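Local atomic coordinates of arylmalonate decarboxylase (Bordetella bronchiseptica, PDB entry 3IXM), a protein that catalyses the decarboxylation of 2-aryl-2-methylmalonates, taking up a proton to give 2-arylpropionates and carbon dioxide. Residues G183-C188 / P207-S212; P21-R26 / S211-F216. The protein carries 1 engineered substitution. All coordinates share one frame; numbering follows the deposited sequence.

In the fold
Both contacts run through one continuous stretch, where strand 208-210 passes directly into helix 211-222. Contact 1 fastens that strand to strand 183-187 inside one of the two parallel sheets; contact 2 seats the first turn of the helix on segment 21-26, part of the connection between strands 9-13 and 33-37 of the other sheet. They lie about 11 Å apart, centre to centre. Ser211 and Ser212 belong to both, and they divide the work: Ser211 turns its hydroxyl to Ser187 and Ser212 to the loop. Thr193 bonds both Ser210 and Asp23, a further polar tie. The Ser187 side chain stands about 4 Å from a bound sulfate, which probably came from the crystallisation liquor but may mark a pocket.

Contact 1: G183-C188 / P207-S212; sequences GILLSC and PVVSSS
Strands 183-187 and 208-210 pair in parallel within the buried core, with 208-210 as an outermost strand of its four-stranded sheet. Their axes approach to 4.6 Å and cross at -18°, the ordinary twist of neighbouring strands. Four backbone bonds zip them together: Ile184 N gives to Pro207 O, Val209 N to Ile184 O (2.8 Å), Leu186 N to Val209 O (2.7 Å) and Ser211 N to Leu186 O. Proline suits 207, where the carbonyl alone is used in the pairing, and Gly183 brings its CA to 3.3 Å from that same Pro207 O.

Branched side chains cover both faces of the pair. On one, Val208 sets CG2 4.0 Å from CB of Ile184 and leans CG1 toward Leu186 CB, against helices 196-204 and 164-177. On the other, CD1 of Leu185 reaches CG1 of Val209 at 3.9 Å, the two side chains slanting across each other, packed on helix 104-114.

Polar groups take over at the C-terminal end. With chi1 at 62°, the hydroxyl of Ser211 sits between its backbone N and carbonyl carbon and meets Ser187 OG at 2.8 Å; either may donate. That Ser187 hydroxyl has two partners, Ser211 and Tyr126. A small serine fits at 210 as well, bonding Thr193. Ser210 OG lies 2.9 Å from the O of water 1. This water also bonds Leu186 O, Cys188 N and Ser212 N, all three weakly, and links the two segments just beyond the last backbone bond.

Together with helix 196-204 the strands form a beta-alpha-beta unit of a parallel alpha/beta domain, as expected in the aspartate/glutamate racemase clan. At the C-terminal ends of the strands Ser187 stands near a bound sulfate, an ion that often marks a pocket.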
ATOM      1  N   GLY A 183       1.819  11.609  12.101  1.00 21.54           N
ATOM      2  CA  GLY A 183       0.854  10.751  11.409  1.00 19.73           C
ATOM      3  C   GLY A 183       1.343   9.338  11.487  1.00 18.92           C
ATOM      4  O   GLY A 183       2.487   9.085  11.898  1.00 19.45           O
ATOM      5  N   ILE A 184       0.462   8.411  11.121  1.00 17.88           N
ATOM      6  CA  ILE A 184       0.707   6.970  11.272  1.00 16.63           C
ATOM      7  C   ILE A 184       0.565   6.277   9.907  1.00 16.07           C
ATOM      8  O   ILE A 184      -0.401   6.533   9.181  1.00 14.70           O
ATOM      9  CB  ILE A 184      -0.311   6.333  12.299  1.00 17.31           C
ATOM     10  CG1 ILE A 184      -0.078   6.909  13.724  1.00 18.42           C
ATOM     11  CG2 ILE A 184      -0.213   4.775  12.296  1.00 16.61           C
ATOM     12  CD1 ILE A 184      -1.170   6.589  14.685  1.00 18.07           C
ATOM     13  N   LEU A 185       1.534   5.420   9.572  1.00 14.26           N
ATOM     14  CA  LEU A 185       1.400   4.533   8.417  1.00 14.04           C
ATOM     15  C   LEU A 185       1.027   3.156   8.933  1.00 13.41           C
ATOM     16  O   LEU A 185       1.833   2.533   9.649  1.00 11.51           O
ATOM     17  CB  LEU A 185       2.711   4.431   7.655  1.00 12.69           C
ATOM     18  CG  LEU A 185       2.804   3.430   6.505  1.00 14.89           C
ATOM     19  CD1 LEU A 185       1.761   3.795   5.496  1.00 13.42           C
ATOM     20  CD2 LEU A 185       4.228   3.463   5.857  1.00 13.49           C
ATOM     21  N   LEU A 186      -0.204   2.732   8.608  1.00 13.42           N
ATOM     22  CA  LEU A 186      -0.701   1.392   8.904  1.00 13.11           C
ATOM     23  C   LEU A 186      -0.414   0.537   7.663  1.00 13.62           C
ATOM     24  O   LEU A 186      -1.026   0.735   6.626  1.00 13.86           O
ATOM     25  CB  LEU A 186      -2.219   1.447   9.194  1.00 12.68           C
ATOM     26  CG  LEU A 186      -2.968   0.139   9.551  1.00 15.43           C
ATOM     27  CD1 LEU A 186      -2.289  -0.556  10.774  1.00 15.36           C
ATOM     28  CD2 LEU A 186      -4.409   0.461   9.924  1.00 14.38           C
ATOM     29  N   SER A 187       0.531  -0.379   7.759  1.00 14.25           N
ATOM     30  CA  SER A 187       0.889  -1.204   6.620  1.00 16.80           C
ATOM     31  C   SER A 187       0.761  -2.673   7.040  1.00 17.56           C
ATOM     32  O   SER A 187       1.703  -3.313   7.516  1.00 16.95           O
ATOM     33  CB  SER A 187       2.288  -0.834   6.114  1.00 16.94           C
ATOM     34  OG  SER A 187       2.497  -1.353   4.804  1.00 19.98           O
ATOM     35  N   CYS A 188      -0.452  -3.175   6.888  1.00 19.22           N
ATOM     36  CA  CYS A 188      -0.858  -4.443   7.496  1.00 19.45           C
ATOM     37  C   CYS A 188      -1.348  -5.277   6.315  1.00 21.61           C
ATOM     38  O   CYS A 188      -2.557  -5.521   6.115  1.00 21.37           O
ATOM     39  CB  CYS A 188      -1.920  -4.185   8.576  1.00 20.18           C
ATOM     40  SG  CYS A 188      -1.211  -3.902  10.294  1.00 23.81           S
ATOM     41  N   PRO A 207      -3.457  12.046  11.498  1.00 22.59           N
ATOM     42  CA  PRO A 207      -4.023  11.321  10.342  1.00 22.20           C
ATOM     43  C   PRO A 207      -3.309   9.975  10.094  1.00 20.54           C
ATOM     44  O   PRO A 207      -2.124   9.817  10.428  1.00 20.58           O
ATOM     45  CB  PRO A 207      -3.766  12.282   9.176  1.00 22.62           C
ATOM     46  CG  PRO A 207      -2.492  12.932   9.543  1.00 23.20           C
ATOM     47  CD  PRO A 207      -2.545  13.117  11.060  1.00 23.61           C
ATOM     48  N   VAL A 208      -4.032   9.034   9.516  1.00 20.08           N
ATOM     49  CA  VAL A 208      -3.510   7.693   9.245  1.00 19.20           C
ATOM     50  C   VAL A 208      -3.554   7.393   7.745  1.00 19.38           C
ATOM     51  O   VAL A 208      -4.595   7.616   7.086  1.00 18.95           O
ATOM     52  CB  VAL A 208      -4.357   6.638  10.013  1.00 18.97           C
ATOM     53  CG1 VAL A 208      -3.976   5.204   9.614  1.00 18.52           C
ATOM     54  CG2 VAL A 208      -4.240   6.856  11.487  1.00 21.00           C
ATOM     55  N   VAL A 209      -2.440   6.865   7.218  1.00 17.45           N
ATOM     56  CA  VAL A 209      -2.414   6.301   5.865  1.00 17.01           C
ATOM     57  C   VAL A 209      -2.343   4.777   6.002  1.00 16.12           C
ATOM     58  O   VAL A 209      -1.446   4.257   6.701  1.00 15.49           O
ATOM     59  CB  VAL A 209      -1.166   6.801   5.097  1.00 16.56           C
ATOM     60  CG1 VAL A 209      -0.958   6.052   3.761  1.00 16.96           C
ATOM     61  CG2 VAL A 209      -1.277   8.338   4.855  1.00 18.08           C
ATOM     62  N   SER A 210      -3.279   4.075   5.384  1.00 15.07           N
ATOM     63  CA  SER A 210      -3.167   2.604   5.277  1.00 14.16           C
ATOM     64  C   SER A 210      -2.777   2.209   3.871  1.00 14.55           C
ATOM     65  O   SER A 210      -3.426   2.622   2.886  1.00 12.52           O
ATOM     66  CB  SER A 210      -4.478   1.930   5.670  1.00 13.79           C
ATOM     67  OG  SER A 210      -4.368   0.533   5.608  1.00 13.31           O
ATOM     68  N   SER A 211      -1.759   1.355   3.793  1.00 13.08           N
ATOM     69  CA  SER A 211      -1.070   1.077   2.548  1.00 14.89           C
ATOM     70  C   SER A 211      -1.938   0.495   1.410  1.00 14.89           C
ATOM     71  O   SER A 211      -1.945   1.050   0.292  1.00 14.09           O
ATOM     72  CB  SER A 211       0.254   0.349   2.830  1.00 14.98           C
ATOM     73  OG  SER A 211       0.066  -0.900   3.457  1.00 22.90           O
ATOM     74  N   SER A 212      -2.707  -0.563   1.660  1.00 14.14           N
ATOM     75  CA  SER A 212      -3.530  -1.133   0.597  1.00 15.95           C
ATOM     76  C   SER A 212      -4.624  -0.159   0.124  1.00 15.25           C
ATOM     77  O   SER A 212      -4.778   0.086  -1.110  1.00 15.79           O
ATOM     78  CB  SER A 212      -4.143  -2.487   1.028  1.00 17.03           C
ATOM     79  OG  SER A 212      -4.774  -3.084  -0.082  1.00 19.54           O
TER
HETATM   80  O   HOH W   1      -2.593  -1.641   4.847  1.00 27.58           O

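Contact 2: P21-R26 / S211-F216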
ATOM      1  N   PRO A  21      -6.968  -7.153  -4.442  1.00 16.72           N
ATOM      2  CA  PRO A  21      -6.818  -7.056  -2.971  1.00 15.66           C
ATOM      3  C   PRO A  21      -8.158  -6.704  -2.314  1.00 15.21           C
ATOM      4  O   PRO A  21      -8.888  -5.880  -2.822  1.00 13.12           O
ATOM      5  CB  PRO A  21      -5.862  -5.870  -2.787  1.00 15.33           C
ATOM      6  CG  PRO A  21      -4.988  -5.947  -4.076  1.00 17.89           C
ATOM      7  CD  PRO A  21      -6.009  -6.273  -5.142  1.00 16.33           C
ATOM      8  N   ALA A  22      -8.444  -7.322  -1.176  1.00 14.81           N
ATOM      9  CA  ALA A  22      -9.713  -7.075  -0.469  1.00 14.02           C
ATOM     10  C   ALA A  22      -9.716  -5.705   0.238  1.00 15.22           C
ATOM     11  O   ALA A  22     -10.773  -5.044   0.335  1.00 15.88           O
ATOM     12  CB  ALA A  22      -9.971  -8.232   0.553  1.00 14.32           C
ATOM     13  N   ASP A  23      -8.557  -5.276   0.735  1.00 14.36           N
ATOM     14  CA  ASP A  23      -8.509  -4.084   1.608  1.00 15.92           C
ATOM     15  C   ASP A  23      -8.374  -2.805   0.778  1.00 16.87           C
ATOM     16  O   ASP A  23      -7.290  -2.460   0.295  1.00 16.36           O
ATOM     17  CB  ASP A  23      -7.428  -4.171   2.700  1.00 15.77           C
ATOM     18  CG  ASP A  23      -7.598  -3.109   3.784  1.00 17.20           C
ATOM     19  OD1 ASP A  23      -6.576  -2.528   4.185  1.00 15.78           O
ATOM     20  OD2 ASP A  23      -8.759  -2.840   4.228  1.00 16.84           O
ATOM     21  N   GLY A  24      -9.478  -2.081   0.658  1.00 18.49           N
ATOM     22  CA  GLY A  24      -9.466  -0.865  -0.136  1.00 17.54           C
ATOM     23  C   GLY A  24     -10.539  -0.910  -1.191  1.00 19.38           C
ATOM     24  O   GLY A  24     -10.991   0.113  -1.659  1.00 17.94           O
ATOM     25  N   ALA A  25     -10.971  -2.106  -1.569  1.00 20.88           N
ATOM     26  CA  ALA A  25     -11.894  -2.212  -2.696  1.00 23.61           C
ATOM     27  C   ALA A  25     -13.249  -1.563  -2.368  1.00 24.66           C
ATOM     28  O   ALA A  25     -13.886  -0.983  -3.259  1.00 27.13           O
ATOM     29  CB  ALA A  25     -12.052  -3.671  -3.135  1.00 23.02           C
ATOM     30  N   ARG A  26     -13.672  -1.682  -1.129  1.00 26.20           N
ATOM     31  CA  ARG A  26     -14.850  -1.060  -0.542  1.00 27.10           C
ATOM     32  C   ARG A  26     -14.935   0.441  -0.841  1.00 25.82           C
ATOM     33  O   ARG A  26     -15.986   0.997  -0.903  1.00 26.34           O
ATOM     34  CB  ARG A  26     -14.749  -1.254   0.947  1.00 27.68           C
ATOM     35  CG  ARG A  26     -15.923  -1.806   1.555  1.00 32.88           C
ATOM     36  CD  ARG A  26     -16.520  -0.806   2.433  1.00 39.36           C
ATOM     37  N   SER A 211      -1.759   1.355   3.793  1.00 13.08           N
ATOM     38  CA  SER A 211      -1.070   1.077   2.548  1.00 14.89           C
ATOM     39  C   SER A 211      -1.938   0.495   1.410  1.00 14.89           C
ATOM     40  O   SER A 211      -1.945   1.050   0.292  1.00 14.09           O
ATOM     41  CB  SER A 211       0.254   0.349   2.830  1.00 14.98           C
ATOM     42  OG  SER A 211       0.066  -0.900   3.457  1.00 22.90           O
ATOM     43  N   SER A 212      -2.707  -0.563   1.660  1.00 14.14           N
ATOM     44  CA  SER A 212      -3.530  -1.133   0.597  1.00 15.95           C
ATOM     45  C   SER A 212      -4.624  -0.159   0.124  1.00 15.25           C
ATOM     46  O   SER A 212      -4.778   0.086  -1.110  1.00 15.79           O
ATOM     47  CB  SER A 212      -4.143  -2.487   1.028  1.00 17.03           C
ATOM     48  OG  SER A 212      -4.774  -3.084  -0.082  1.00 19.54           O
ATOM     49  N   PRO A 213      -5.421   0.389   1.069  1.00 15.51           N
ATOM     50  CA  PRO A 213      -6.360   1.455   0.677  1.00 14.98           C
ATOM     51  C   PRO A 213      -5.699   2.634  -0.055  1.00 15.31           C
ATOM     52  O   PRO A 213      -6.248   3.094  -1.054  1.00 15.86           O
ATOM     53  CB  PRO A 213      -6.978   1.871   2.016  1.00 15.31           C
ATOM     54  CG  PRO A 213      -6.964   0.596   2.799  1.00 14.91           C
ATOM     55  CD  PRO A 213      -5.602   0.035   2.499  1.00 14.07           C
ATOM     56  N   ALA A 214      -4.536   3.106   0.400  1.00 15.23           N
ATOM     57  CA  ALA A 214      -3.808   4.165  -0.330  1.00 14.75           C
ATOM     58  C   ALA A 214      -3.514   3.728  -1.765  1.00 14.29           C
ATOM     59  O   ALA A 214      -3.636   4.520  -2.691  1.00 12.97           O
ATOM     60  CB  ALA A 214      -2.523   4.558   0.368  1.00 14.15           C
ATOM     61  N   GLY A 215      -3.210   2.452  -1.954  1.00 13.61           N
ATOM     62  CA  GLY A 215      -2.950   1.916  -3.300  1.00 15.14           C
ATOM     63  C   GLY A 215      -4.144   2.075  -4.252  1.00 15.10           C
ATOM     64  O   GLY A 215      -3.975   2.457  -5.424  1.00 15.96           O
ATOM     65  N   PHE A 216      -5.337   1.753  -3.764  1.00 15.58           N
ATOM     66  CA  PHE A 216      -6.564   1.896  -4.544  1.00 16.02           C
ATOM     67  C   PHE A 216      -6.750   3.377  -4.862  1.00 16.76           C
ATOM     68  O   PHE A 216      -7.002   3.718  -5.992  1.00 16.67           O
ATOM     69  CB  PHE A 216      -7.802   1.401  -3.784  1.00 16.81           C
ATOM     70  CG  PHE A 216      -7.986  -0.087  -3.870  1.00 16.72           C
ATOM     71  CD1 PHE A 216      -7.287  -0.939  -3.006  1.00 16.80           C
ATOM     72  CD2 PHE A 216      -8.788  -0.633  -4.827  1.00 16.33           C
ATOM     73  CE1 PHE A 216      -7.424  -2.335  -3.097  1.00 16.91           C
ATOM     74  CE2 PHE A 216      -8.922  -2.054  -4.936  1.00 17.29           C
ATOM     75  CZ  PHE A 216      -8.242  -2.884  -4.081  1.00 16.58           C
TER
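Chi1 of -172° extends the hydroxyl of Ser212 away from its own backbone N toward Asp23, while chi1 of -82° at Phe216 keeps its CG beside Phe216's own backbone N and directs the ring at the loop backbone. Ser212 OG donates to Asp23 O at 2.6 Å, in the carbonyl plane. Pro213 N, also near Asp23 O, has no hydrogen to share; the bond comes from the serine hydroxyl. The Asp23 carboxylate passes obliquely by the Pro213 ring, OD1 3.2 Å from CD, while Thr193 bonds OD1.

One face of the Phe216 ring is covered by backbone: Gly24 C lies 3.7 Å above its plane, over the centre, next to Ala25 N. Glycine suits this place because a beta carbon would run into Phe216 CD1 and, at this positive phi, also into the preceding carbonyl O. CB of Ala25 packs 4.0 Å from Phe216 CE2. Pro21 O stands at the ring edge, 3.3 Å from CZ. Phe33 adds an edge-to-face stack.

Partly negative Pro21 O probably suits the partly positive C-H rim, while the peptide lies roughly flat over the face. The helix start is tied to the loop by one short hydroxyl-carbonyl bond and otherwise by van der Waals contact.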